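Local coordinates for kinetochore protein Mis16 (Schizosaccharomyces japonicus, PDB 4XYH) that binds histones as a WD-repeat beta-propeller and, as a kinetochore protein, recognizes histone H4 and the CENP-A-specific chaperone Scm3 independently of each other, at residues T79-S82 with Q86-L89. Residues are numbered along the deposited sequence; the frame is centred on the assembly and turned at random.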
ATOM      1  N   THR A  79      -9.579 -10.376  -2.872  1.00 18.72           N
ATOM      2  CA  THR A  79     -10.264 -10.516  -4.145  1.00 20.93           C
ATOM      3  C   THR A  79     -11.122  -9.297  -4.434  1.00 22.51           C
ATOM      4  O   THR A  79     -11.567  -8.585  -3.531  1.00 21.30           O
ATOM      5  CB  THR A  79     -11.192 -11.764  -4.210  1.00 21.54           C
ATOM      6  OG1 THR A  79     -12.279 -11.604  -3.285  1.00 21.65           O
ATOM      7  CG2 THR A  79     -10.430 -13.041  -3.915  1.00 18.04           C
ATOM      8  N   GLN A  80     -11.361  -9.073  -5.712  1.00 26.22           N
ATOM      9  CA  GLN A  80     -12.360  -8.115  -6.136  1.00 26.50           C
ATOM     10  C   GLN A  80     -13.244  -8.821  -7.148  1.00 28.51           C
ATOM     11  O   GLN A  80     -12.837  -9.020  -8.292  1.00 32.97           O
ATOM     12  CB  GLN A  80     -11.706  -6.871  -6.734  1.00 25.17           C
ATOM     13  CG  GLN A  80     -12.699  -5.862  -7.289  1.00 30.68           C
ATOM     14  CD  GLN A  80     -12.019  -4.813  -8.141  1.00 32.82           C
ATOM     15  OE1 GLN A  80     -11.010  -5.084  -8.797  1.00 31.26           O
ATOM     16  NE2 GLN A  80     -12.555  -3.604  -8.121  1.00 26.42           N
ATOM     17  N   THR A  81     -14.431  -9.242  -6.718  1.00 30.76           N
ATOM     18  CA  THR A  81     -15.376  -9.922  -7.603  1.00 32.79           C
ATOM     19  C   THR A  81     -16.433  -8.941  -8.088  1.00 33.05           C
ATOM     20  O   THR A  81     -17.170  -9.240  -9.021  1.00 40.34           O
ATOM     21  CB  THR A  81     -16.093 -11.116  -6.915  1.00 32.75           C
ATOM     22  OG1 THR A  81     -16.976 -10.624  -5.896  1.00 28.78           O
ATOM     23  CG2 THR A  81     -15.101 -12.106  -6.307  1.00 28.59           C
ATOM     24  N   SER A  82     -16.503  -7.781  -7.438  1.00 35.04           N
ATOM     25  CA  SER A  82     -17.479  -6.735  -7.760  1.00 37.77           C
ATOM     26  C   SER A  82     -18.933  -7.235  -7.695  1.00 45.13           C
ATOM     27  O   SER A  82     -19.710  -7.009  -8.626  1.00 46.64           O
ATOM     28  CB  SER A  82     -17.209  -6.154  -9.161  1.00 42.53           C
ATOM     29  OG  SER A  82     -15.824  -6.080  -9.470  1.00 38.13           O
ATOM     30  N   GLN A  86     -18.551 -14.782  -4.104  1.00 27.37           N
ATOM     31  CA  GLN A  86     -17.963 -14.768  -2.782  1.00 31.19           C
ATOM     32  C   GLN A  86     -16.557 -14.167  -2.831  1.00 30.00           C
ATOM     33  O   GLN A  86     -15.720 -14.616  -3.609  1.00 29.15           O
ATOM     34  CB  GLN A  86     -17.898 -16.186  -2.212  1.00 27.15           C
ATOM     35  CG  GLN A  86     -17.371 -16.233  -0.804  1.00 24.84           C
ATOM     36  CD  GLN A  86     -18.274 -15.483   0.150  1.00 25.31           C
ATOM     37  OE1 GLN A  86     -19.440 -15.844   0.315  1.00 30.97           O
ATOM     38  NE2 GLN A  86     -17.754 -14.426   0.769  1.00 22.35           N
ATOM     39  N   ASN A  87     -16.306 -13.143  -2.017  1.00 23.93           N
ATOM     40  CA  ASN A  87     -14.970 -12.575  -1.918  1.00 20.27           C
ATOM     41  C   ASN A  87     -14.156 -13.297  -0.850  1.00 21.50           C
ATOM     42  O   ASN A  87     -14.710 -13.786   0.149  1.00 19.73           O
ATOM     43  CB  ASN A  87     -15.031 -11.077  -1.604  1.00 16.57           C
ATOM     44  CG  ASN A  87     -15.333 -10.235  -2.830  1.00 25.58           C
ATOM     45  OD1 ASN A  87     -14.460 -10.005  -3.682  1.00 23.64           O
ATOM     46  ND2 ASN A  87     -16.571  -9.761  -2.929  1.00 21.46           N
ATOM     47  N   TYR A  88     -12.841 -13.359  -1.032  1.00 19.80           N
ATOM     48  CA  TYR A  88     -12.016 -13.924   0.032  1.00 21.22           C
ATOM     49  C   TYR A  88     -10.855 -13.048   0.428  1.00 19.78           C
ATOM     50  O   TYR A  88     -10.200 -12.425  -0.423  1.00 20.48           O
ATOM     51  CB  TYR A  88     -11.446 -15.287  -0.361  1.00 20.84           C
ATOM     52  CG  TYR A  88     -12.448 -16.330  -0.796  1.00 26.61           C
ATOM     53  CD1 TYR A  88     -13.068 -17.165   0.131  1.00 27.07           C
ATOM     54  CD2 TYR A  88     -12.738 -16.515  -2.138  1.00 29.18           C
ATOM     55  CE1 TYR A  88     -13.959 -18.142  -0.272  1.00 26.32           C
ATOM     56  CE2 TYR A  88     -13.628 -17.489  -2.551  1.00 32.82           C
ATOM     57  CZ  TYR A  88     -14.234 -18.301  -1.617  1.00 29.57           C
ATOM     58  OH  TYR A  88     -15.125 -19.267  -2.034  1.00 35.73           O
ATOM     59  N   LEU A  89     -10.597 -13.023   1.728  1.00 16.03           N
ATOM     60  CA  LEU A  89      -9.295 -12.626   2.242  1.00 18.96           C
ATOM     61  C   LEU A  89      -8.384 -13.837   2.038  1.00 17.48           C
ATOM     62  O   LEU A  89      -8.788 -14.967   2.320  1.00 18.01           O
ATOM     63  CB  LEU A  89      -9.382 -12.217   3.718  1.00 13.51           C
ATOM     64  CG  LEU A  89      -8.080 -11.816   4.396  1.00 16.85           C
ATOM     65  CD1 LEU A  89      -7.508 -10.528   3.773  1.00  9.17           C
ATOM     66  CD2 LEU A  89      -8.308 -11.648   5.920  1.00 14.30           C
TER
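Thr79 and Asn87 meet through their side-chain oxygens, where the connection between strands 70-77 and 87-97 of one propeller sheet doubles back on itself. The Thr79 hydroxyl donates to Asn87 OD1, with OG1 and OD1 2.7 Å apart; it arrives in the plane of the amide carbonyl, on a lone pair. Thr79 OG1 in turn accepts the backbone N-H of Tyr88, 2.9 Å from Tyr88 N. A hydroxyl suits this place because it can give and take at once, and chi1 of 66° sets OG1 between the backbone N and the carbonyl carbon of Thr79, turned to the incoming strand. The methyl CG2 meanwhile lies against the Tyr88 backbone, 3.6 Å from Tyr88 O.

Asn87 takes a second donor on the same carbonyl oxygen: Thr81 N stands 3.1 Å from OD1, tilted 16° out of the carbonyl plane, and has a weak second partner in Asp133 OD1. An amide oxygen on a short side chain suits this place, since it can accept from both Thr79 OG1 and Thr81 N. Thr81 approaches Asn87 from the opposite direction; its OG1 is 3.1 Å from Asn87 ND2 and is hydrogen-bonded with the main-chain oxygen of Asp85, while its CG2 packs 3.7 Å from Gln86 O. Next to it, Gln86 NE2 donates almost straight to Asn87 O, 3.2 Å away.

His130 pairs with Asn87 through the backbone and Lys127 makes a cation-pi contact with Tyr88; both lie on adjoining strand 123-130, tying the hairpin end to the next strand of the sheet. Each clear hydrogen bond across the turn thus runs through Thr79 OG1 or Asn87 OD1, which fixes both the rotation of the Thr79 hydroxyl and the orientation of the Asn87 amide.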